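Long-range contacts in endoglucanase, family GH5 (Zobellia galactanivorans, PDB 6GL2), which hydrolyses hemicelluloses such as mixed-linked glucan, probably by cutting beta-glucosidic bonds within the chain as a family GH5 endoglucanase: residues L62-T67 with M100-N105; P76-E81 with L127-T132. All coordinates share one frame; numbering follows the deposited sequence. Where two conformers were deposited one is given.

Overall arrangement
The fold is the eight-stranded parallel beta/alpha barrel of family GH5. Following the chain from the N terminus, strand 61-64 enters the barrel wall, and the loop after it carries residues 76-81 outward before helix 82-96 brings the chain back to strand 101-105. Contact 1 (62-67 with 100-105) closes this beta-alpha-beta unit in the barrel. The chain then enters helix 117-137, where residues 127-132 meet the earlier loop 76-81 in contact 2. The two closures therefore cross, and their centres lie about 19 Å apart. Trp131, on the helix of contact 2 but facing the barrel, packs its CH2 4.0 Å from Ile104 O of contact 1.

Contact 1. Residues L62-T67 with M100-N105; sequences LRLPVT and MYVIIN
Leu64 and Ile104 lie side by side and point the same way, Leu64 CD2 being 4.1 Å from Ile104 CG1. Leu62 and Val102 share this face of the two parallel strands, where Ile91 and Ala95 of helix 82-96 pack on it; branched apolar residues suit a layer between barrel wall and helix. Between the strands, Leu62 N donates to Tyr101 O, Ile103 N to Leu62 O and Leu64 N to Ile103 O, this last at 2.8 Å.

The opposite face carries Arg63 and Ile103. With CG anti to its backbone N (chi1 -180°) and the chain extended to NE, Arg63 carries its guanidinium past Ile103 to Asn105. Asn105 ND2 lies over one face of the guanidinium, 3.2 Å from Arg63 NH2, with the planes 82° apart; both are donors and form no bond. Glu148 accepts from both groups, while Glu275 and Asn26 take Arg63 NH1.

Where the strand pairing ends, Asn105 OD1 accepts from Val66 N at 2.9 Å, the donor tilted 20° from the amide plane. An alanine here would probably leave Val66 N without this acceptor, and Glu148 and His107 without the amide N-H groups they accept. The amide works both ways, its oxygen extending the strand pairing and its nitrogen joining the buried polar network around Arg63. With Glu275 in the place of the GH5 nucleophile, Arg63 probably positions it from the second shell.

Contact 2. Residues P76-E81 with L127-T132; sequences PDYLIE and LSKVWT
The ring of Tyr78 meets helix 117-137 with its edge: Tyr78 CD2 lies 4.2 Å from Lys129 CB, which sits near the ring plane, and the two side chains cross at about a right angle. Ile72 and Glu126 also touch the Tyr78 side chain. Nearer the backbone, Tyr78 CB lies 4.4 Å from Val130 CG2. A large, partly exposed aromatic residue with a polar tip suits this boundary between loop and helix.

Deeper in, Ile80 pushes its end towards the helix. Its CD1 stands 4.0 Å from Val130 CG1 and 3.8 Å from Val130 O, the side chains again crossing at about a right angle. Both residues are buried, as befits branched aliphatic groups, and Ile134 one turn further along the helix also touches Ile80.

On the outer side, Lys129 runs its aliphatic part past the loop backbone, with CG 3.5 Å from Pro76 O. The bend at chi2 (-57°) turns the chain along the loop. In the conformer described, one of two, Lys129 NZ donates to a water at 2.8 Å, which gives only a weak bond to Asp77 OD1, so the bridge is doubtful as a fixed link. The two opposite charges remain 5.4 Å apart, measured from Lys129 NZ to Asp77 OD1.

Direct polar attachment comes from the next turn of the helix, where Gln133 donates to Tyr78 O and accepts from Ile80 N, gripping the loop backbone on both sides of Leu79. The loop between strand 61-64 and helix 82-96 is thus laid against the outer helix of the next beta/alpha unit, as plain packing. The chemistry is graded, from aliphatic packing inside to a lysine whose methylenes serve the contact while its charge stays at the solvent edge, where attraction to Asp77 is likely to be modest.

Contact 1. Residues L62-T67 with M100-N105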
ATOM      1  N   LEU A  62       9.346  -3.705   1.608  1.00  7.66           N
ATOM      2  CA  LEU A  62       8.302  -4.395   2.288  1.00  7.42           C
ATOM      3  C   LEU A  62       7.151  -3.455   2.547  1.00  6.38           C
ATOM      4  O   LEU A  62       7.300  -2.425   3.193  1.00  8.13           O
ATOM      5  CB  LEU A  62       8.759  -4.953   3.627  1.00  8.15           C
ATOM      6  CG  LEU A  62       7.705  -5.757   4.418  1.00  7.43           C
ATOM      7  CD1 LEU A  62       7.396  -7.055   3.749  1.00 10.36           C
ATOM      8  CD2 LEU A  62       8.105  -5.919   5.884  1.00  9.79           C
ATOM      9  N   ARG A  63       5.944  -3.807   2.066  1.00  7.54           N
ATOM     10  CA  ARG A  63       4.758  -3.086   2.502  1.00  6.77           C
ATOM     11  C   ARG A  63       4.126  -3.940   3.667  1.00  7.34           C
ATOM     12  O   ARG A  63       3.978  -5.154   3.533  1.00  7.78           O
ATOM     13  CB  ARG A  63       3.731  -2.850   1.380  1.00  7.36           C
ATOM     14  CG  ARG A  63       2.476  -2.091   1.822  1.00  7.62           C
ATOM     15  CD  ARG A  63       1.799  -1.463   0.644  1.00  7.89           C
ATOM     16  NE  ARG A  63       0.533  -0.768   0.927  1.00  7.92           N
ATOM     17  CZ  ARG A  63      -0.679  -1.340   0.836  1.00  7.10           C
ATOM     18  NH1 ARG A  63      -0.831  -2.583   0.594  1.00  8.44           N
ATOM     19  NH2 ARG A  63      -1.739  -0.557   0.915  1.00  7.74           N
ATOM     20  N   LEU A  64       3.946  -3.253   4.777  1.00  7.28           N
ATOM     21  CA  LEU A  64       3.519  -3.812   6.057  1.00  7.13           C
ATOM     22  C   LEU A  64       2.159  -3.214   6.372  1.00  7.01           C
ATOM     23  O   LEU A  64       2.007  -2.236   7.126  1.00  7.30           O
ATOM     24  CB  LEU A  64       4.585  -3.418   7.133  1.00  7.56           C
ATOM     25  CG  LEU A  64       4.300  -3.859   8.550  1.00  9.04           C
ATOM     26  CD1 LEU A  64       3.931  -5.342   8.579  1.00 11.06           C
ATOM     27  CD2 LEU A  64       5.552  -3.516   9.410  1.00  9.14           C
ATOM     28  N   PRO A  65       1.115  -3.830   5.767  1.00  6.97           N
ATOM     29  CA  PRO A  65      -0.223  -3.267   6.040  1.00  7.70           C
ATOM     30  C   PRO A  65      -0.687  -3.653   7.462  1.00  6.85           C
ATOM     31  O   PRO A  65      -0.414  -4.721   7.957  1.00  8.15           O
ATOM     32  CB  PRO A  65      -1.036  -4.004   4.969  1.00  7.70           C
ATOM     33  CG  PRO A  65      -0.332  -5.278   4.705  1.00  7.54           C
ATOM     34  CD  PRO A  65       1.087  -4.925   4.852  1.00  6.68           C
ATOM     35  N   VAL A  66      -1.283  -2.652   8.105  1.00  6.57           N
ATOM     36  CA  VAL A  66      -1.673  -2.902   9.502  1.00  6.68           C
ATOM     37  C   VAL A  66      -3.091  -2.398   9.647  1.00  6.88           C
ATOM     38  O   VAL A  66      -3.460  -1.271   9.298  1.00  8.04           O
ATOM     39  CB  VAL A  66      -0.790  -2.070  10.483  1.00  6.92           C
ATOM     40  CG1 VAL A  66      -1.216  -2.298  11.930  1.00  7.80           C
ATOM     41  CG2 VAL A  66       0.699  -2.436  10.328  1.00  8.11           C
ATOM     42  N   THR A  67      -3.913  -3.228  10.259  1.00  7.58           N
ATOM     43  CA  THR A  67      -5.296  -2.889  10.682  1.00  8.16           C
ATOM     44  C   THR A  67      -5.216  -2.570  12.168  1.00  7.47           C
ATOM     45  O   THR A  67      -4.661  -3.350  12.948  1.00  8.61           O
ATOM     46  CB  THR A  67      -6.288  -4.007  10.353  1.00  9.92           C
ATOM     47  OG1 THR A  67      -6.396  -4.111   8.930  1.00  9.88           O
ATOM     48  CG2 THR A  67      -7.683  -3.731  11.006  1.00 11.65           C
ATOM     49  N   MET A 100      15.927  -2.991   3.619  1.00  9.49           N
ATOM     50  CA  MET A 100      14.718  -2.682   2.860  1.00  9.46           C
ATOM     51  C   MET A 100      14.077  -1.385   3.317  1.00  8.91           C
ATOM     52  O   MET A 100      14.248  -0.926   4.437  1.00 10.34           O
ATOM     53  CB  MET A 100      13.707  -3.816   3.023  1.00  9.40           C
ATOM     54  CG  MET A 100      14.225  -5.178   2.570  1.00 10.16           C
ATOM     55  SD  MET A 100      13.066  -6.500   2.976  1.00 12.15           S
ATOM     56  CE  MET A 100      11.919  -6.312   1.584  1.00 12.26           C
ATOM     57  N   TYR A 101      13.287  -0.836   2.401  1.00  8.49           N
ATOM     58  CA  TYR A 101      12.305   0.177   2.722  1.00  7.98           C
ATOM     59  C   TYR A 101      11.096  -0.551   3.385  1.00  8.19           C
ATOM     60  O   TYR A 101      10.845  -1.702   3.004  1.00  8.33           O
ATOM     61  CB  TYR A 101      11.804   0.905   1.469  1.00  9.11           C
ATOM     62  CG  TYR A 101      12.863   1.840   0.868  1.00  9.94           C
ATOM     63  CD1 TYR A 101      13.804   1.355   0.002  1.00 10.14           C
ATOM     64  CD2 TYR A 101      12.912   3.117   1.247  1.00 10.30           C
ATOM     65  CE1 TYR A 101      14.850   2.200  -0.503  1.00 10.62           C
ATOM     66  CE2 TYR A 101      13.903   4.024   0.719  1.00 12.20           C
ATOM     67  CZ  TYR A 101      14.848   3.500  -0.076  1.00 12.21           C
ATOM     68  OH  TYR A 101      15.851   4.330  -0.561  1.00 13.92           O
ATOM     69  N   VAL A 102      10.383   0.191   4.202  0.60  8.03           N
ATOM     70  CA  VAL A 102       9.201  -0.419   4.875  0.60  7.86           C
ATOM     71  C   VAL A 102       8.146   0.655   4.794  0.60  7.35           C
ATOM     72  O   VAL A 102       8.326   1.815   5.190  0.60  8.38           O
ATOM     73  CB  VAL A 102       9.458  -0.770   6.353  0.60  7.95           C
ATOM     74  CG1 VAL A 102       8.139  -1.121   7.009  0.60  8.77           C
ATOM     75  CG2 VAL A 102      10.404  -1.939   6.399  0.60  8.53           C
ATOM     76  N   ILE A 103       6.920   0.233   4.396  1.00  7.30           N
ATOM     77  CA  ILE A 103       5.761   1.126   4.396  1.00  7.16           C
ATOM     78  C   ILE A 103       4.806   0.602   5.504  1.00  7.45           C
ATOM     79  O   ILE A 103       4.369  -0.543   5.451  1.00  8.40           O
ATOM     80  CB  ILE A 103       5.044   1.062   3.026  1.00  8.25           C
ATOM     81  CG1 ILE A 103       5.904   1.519   1.862  1.00  8.64           C
ATOM     82  CG2 ILE A 103       3.745   1.847   3.090  1.00  8.21           C
ATOM     83  CD1 ILE A 103       5.466   0.902   0.527  1.00  9.89           C
ATOM     84  N   ILE A 104       4.423   1.509   6.380  1.00  7.18           N
ATOM     85  CA  ILE A 104       3.382   1.142   7.397  1.00  7.28           C
ATOM     86  C   ILE A 104       2.155   2.001   7.070  1.00  7.96           C
ATOM     87  O   ILE A 104       2.281   3.203   6.815  1.00  8.61           O
ATOM     88  CB  ILE A 104       3.874   1.525   8.811  1.00  9.94           C
ATOM     89  CG1 ILE A 104       5.068   0.589   9.191  1.00 10.77           C
ATOM     90  CG2 ILE A 104       2.724   1.384   9.821  1.00 12.45           C
ATOM     91  CD1 ILE A 104       5.763   1.049  10.496  1.00 12.69           C
ATOM     92  N   ASN A 105       0.954   1.384   7.103  1.00  7.63           N
ATOM     93  CA  ASN A 105      -0.279   2.091   6.756  1.00  8.07           C
ATOM     94  C   ASN A 105      -1.328   1.893   7.803  1.00  8.24           C
ATOM     95  O   ASN A 105      -1.119   1.323   8.858  1.00  8.14           O
ATOM     96  CB  ASN A 105      -0.773   1.653   5.337  1.00  8.60           C
ATOM     97  CG  ASN A 105      -1.434   0.319   5.293  1.00  8.07           C
ATOM     98  OD1 ASN A 105      -1.578  -0.336   6.330  1.00  8.15           O
ATOM     99  ND2 ASN A 105      -1.953  -0.078   4.116  1.00  9.18           N
TER

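Contact 2. Residues P76-E81 with L127-T132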
ATOM      1  N   PRO A  76     -11.780  10.332  23.950  1.00 21.97           N
ATOM      2  CA  PRO A  76     -11.212  11.124  22.852  1.00 22.32           C
ATOM      3  C   PRO A  76      -9.729  10.809  22.611  1.00 20.27           C
ATOM      4  O   PRO A  76      -9.174  11.335  21.656  1.00 21.47           O
ATOM      5  CB  PRO A  76     -11.333  12.559  23.388  0.50 21.24           C
ATOM      6  CG  PRO A  76     -11.169  12.379  24.852  0.50 20.56           C
ATOM      7  CD  PRO A  76     -11.963  11.159  25.175  0.50 20.22           C
ATOM      8  N   ASP A  77      -9.079   9.988  23.460  1.00 22.19           N
ATOM      9  CA  ASP A  77      -7.675   9.734  23.298  1.00 20.57           C
ATOM     10  C   ASP A  77      -7.413   8.636  22.233  1.00 15.98           C
ATOM     11  O   ASP A  77      -6.398   8.747  21.599  1.00 15.69           O
ATOM     12  CB  ASP A  77      -6.973   9.275  24.561  1.00 23.41           C
ATOM     13  CG  ASP A  77      -6.718  10.407  25.590  0.50 23.44           C
ATOM     14  OD1 ASP A  77      -7.192  11.509  25.395  0.50 26.57           O
ATOM     15  OD2 ASP A  77      -6.021  10.136  26.584  0.50 25.74           O
ATOM     16  N   TYR A  78      -8.312   7.681  22.061  1.00 13.66           N
ATOM     17  CA  TYR A  78      -8.136   6.601  21.038  1.00 13.13           C
ATOM     18  C   TYR A  78      -6.747   5.979  21.222  1.00 13.23           C
ATOM     19  O   TYR A  78      -5.985   5.878  20.245  1.00 11.75           O
ATOM     20  CB  TYR A  78      -8.345   7.141  19.661  1.00 12.94           C
ATOM     21  CG  TYR A  78      -9.743   7.661  19.409  1.00 14.78           C
ATOM     22  CD1 TYR A  78     -10.825   6.777  19.314  1.00 15.41           C
ATOM     23  CD2 TYR A  78      -9.966   9.030  19.197  1.00 17.25           C
ATOM     24  CE1 TYR A  78     -12.109   7.260  19.050  1.00 18.53           C
ATOM     25  CE2 TYR A  78     -11.250   9.520  18.941  1.00 20.19           C
ATOM     26  CZ  TYR A  78     -12.287   8.620  18.868  1.00 19.57           C
ATOM     27  OH  TYR A  78     -13.551   9.090  18.599  1.00 24.46           O
ATOM     28  N   LEU A  79      -6.381   5.601  22.439  1.00 12.31           N
ATOM     29  CA  LEU A  79      -5.065   5.066  22.712  1.00 10.43           C
ATOM     30  C   LEU A  79      -4.811   3.764  21.920  1.00 10.87           C
ATOM     31  O   LEU A  79      -5.628   2.826  22.000  1.00 10.96           O
ATOM     32  CB  LEU A  79      -4.979   4.765  24.239  1.00 12.27           C
ATOM     33  CG  LEU A  79      -3.673   4.161  24.718  1.00 13.12           C
ATOM     34  CD1 LEU A  79      -2.426   4.923  24.436  1.00 14.68           C
ATOM     35  CD2 LEU A  79      -3.784   3.852  26.205  1.00 15.71           C
ATOM     36  N   ILE A  80      -3.712   3.680  21.259  1.00 10.77           N
ATOM     37  CA  ILE A  80      -3.320   2.446  20.599  1.00  9.01           C
ATOM     38  C   ILE A  80      -2.608   1.567  21.605  1.00 10.58           C
ATOM     39  O   ILE A  80      -1.653   2.050  22.295  1.00 10.86           O
ATOM     40  CB  ILE A  80      -2.380   2.733  19.386  1.00  8.86           C
ATOM     41  CG1 ILE A  80      -3.029   3.673  18.348  1.00  9.89           C
ATOM     42  CG2 ILE A  80      -1.986   1.404  18.734  1.00 10.85           C
ATOM     43  CD1 ILE A  80      -2.094   4.071  17.205  1.00 10.14           C
ATOM     44  N   GLU A  81      -2.932   0.296  21.679  0.50  9.90           N
ATOM     45  CA  GLU A  81      -2.263  -0.597  22.592  0.50  9.99           C
ATOM     46  C   GLU A  81      -0.778  -0.661  22.304  0.50 10.32           C
ATOM     47  O   GLU A  81      -0.369  -0.902  21.179  0.50 10.10           O
ATOM     48  CB  GLU A  81      -2.917  -1.990  22.519  0.50 10.48           C
ATOM     49  CG  GLU A  81      -4.401  -2.045  22.896  0.50 11.61           C
ATOM     50  CD  GLU A  81      -5.015  -3.428  22.662  0.50 14.82           C
ATOM     51  OE1 GLU A  81      -4.355  -4.308  22.100  0.50 17.25           O
ATOM     52  OE2 GLU A  81      -6.188  -3.638  23.031  0.50 17.63           O
ATOM     53  N   LEU A 127      -8.709  10.055  13.492  1.00 12.08           N
ATOM     54  CA  LEU A 127      -7.530   9.910  12.633  1.00 12.95           C
ATOM     55  C   LEU A 127      -6.357  10.723  13.085  1.00 12.13           C
ATOM     56  O   LEU A 127      -5.246  10.304  13.061  1.00 11.52           O
ATOM     57  CB  LEU A 127      -7.844  10.266  11.176  1.00 15.85           C
ATOM     58  CG  LEU A 127      -8.250   9.229  10.211  1.00 16.71           C
ATOM     59  CD1 LEU A 127      -8.373   9.932   8.842  1.00 16.23           C
ATOM     60  CD2 LEU A 127      -7.139   8.150  10.144  1.00 15.31           C
ATOM     61  N   SER A 128      -6.645  11.953  13.527  1.00 11.71           N
ATOM     62  CA  SER A 128      -5.580  12.815  14.002  1.00 11.65           C
ATOM     63  C   SER A 128      -4.887  12.170  15.215  1.00 10.65           C
ATOM     64  O   SER A 128      -3.649  12.138  15.271  1.00 11.85           O
ATOM     65  CB  SER A 128      -6.188  14.166  14.439  1.00 12.64           C
ATOM     66  OG  SER A 128      -5.147  15.030  14.803  1.00 14.51           O
ATOM     67  N   LYS A 129      -5.656  11.628  16.142  1.00 10.39           N
ATOM     68  CA  LYS A 129      -5.138  11.017  17.371  0.80 10.52           C
ATOM     69  C   LYS A 129      -4.338   9.745  16.994  1.00 11.07           C
ATOM     70  O   LYS A 129      -3.242   9.456  17.526  1.00 11.12           O
ATOM     71  CB  LYS A 129      -6.227  10.622  18.326  0.80 11.98           C
ATOM     72  CG  LYS A 129      -6.841  11.772  19.110  0.80 15.94           C
ATOM     73  CD  LYS A 129      -5.820  12.538  19.885  0.80 19.16           C
ATOM     74  CE  LYS A 129      -6.470  13.685  20.660  0.80 23.74           C
ATOM     75  NZ  LYS A 129      -5.474  14.583  21.315  0.80 25.01           N
ATOM     76  N   VAL A 130      -4.864   8.904  16.085  1.00 10.45           N
ATOM     77  CA  VAL A 130      -4.228   7.642  15.722  1.00 10.15           C
ATOM     78  C   VAL A 130      -2.947   7.947  14.987  1.00  9.12           C
ATOM     79  O   VAL A 130      -1.928   7.338  15.321  1.00  9.36           O
ATOM     80  CB  VAL A 130      -5.212   6.767  14.929  1.00  9.72           C
ATOM     81  CG1 VAL A 130      -4.492   5.541  14.294  1.00 10.72           C
ATOM     82  CG2 VAL A 130      -6.322   6.293  15.881  1.00 11.13           C
ATOM     83  N   TRP A 131      -2.910   8.796  13.955  1.00  9.15           N
ATOM     84  CA  TRP A 131      -1.716   9.103  13.252  1.00  8.91           C
ATOM     85  C   TRP A 131      -0.678   9.755  14.145  1.00  9.40           C
ATOM     86  O   TRP A 131       0.534   9.550  13.969  1.00  9.17           O
ATOM     87  CB  TRP A 131      -1.895   9.843  11.888  1.00  8.93           C
ATOM     88  CG  TRP A 131      -1.895   8.880  10.760  1.00  9.03           C
ATOM     89  CD1 TRP A 131      -2.954   8.561   9.905  1.00  9.14           C
ATOM     90  CD2 TRP A 131      -0.810   8.026  10.391  1.00  8.62           C
ATOM     91  NE1 TRP A 131      -2.572   7.579   9.035  1.00  8.52           N
ATOM     92  CE2 TRP A 131      -1.262   7.213   9.278  1.00  8.63           C
ATOM     93  CE3 TRP A 131       0.501   7.889  10.832  1.00  8.76           C
ATOM     94  CZ2 TRP A 131      -0.476   6.230   8.734  1.00  8.27           C
ATOM     95  CZ3 TRP A 131       1.273   6.935  10.255  1.00  8.54           C
ATOM     96  CH2 TRP A 131       0.830   6.113   9.194  1.00  8.52           C
ATOM     97  N   THR A 132      -1.103  10.638  15.062  1.00  9.66           N
ATOM     98  CA  THR A 132      -0.126  11.184  15.973  1.00 10.02           C
ATOM     99  C   THR A 132       0.636  10.080  16.736  1.00  9.37           C
ATOM    100  O   THR A 132       1.835  10.166  16.867  1.00  9.05           O
ATOM    101  CB  THR A 132      -0.794  12.175  16.933  1.00 10.95           C
ATOM    102  OG1 THR A 132      -1.284  13.292  16.169  1.00 11.22           O
ATOM    103  CG2 THR A 132       0.218  12.735  17.966  1.00 11.60           C
TER
HETATM  104  O   HOH W   1      -5.067  12.658  23.310  0.81 24.99           O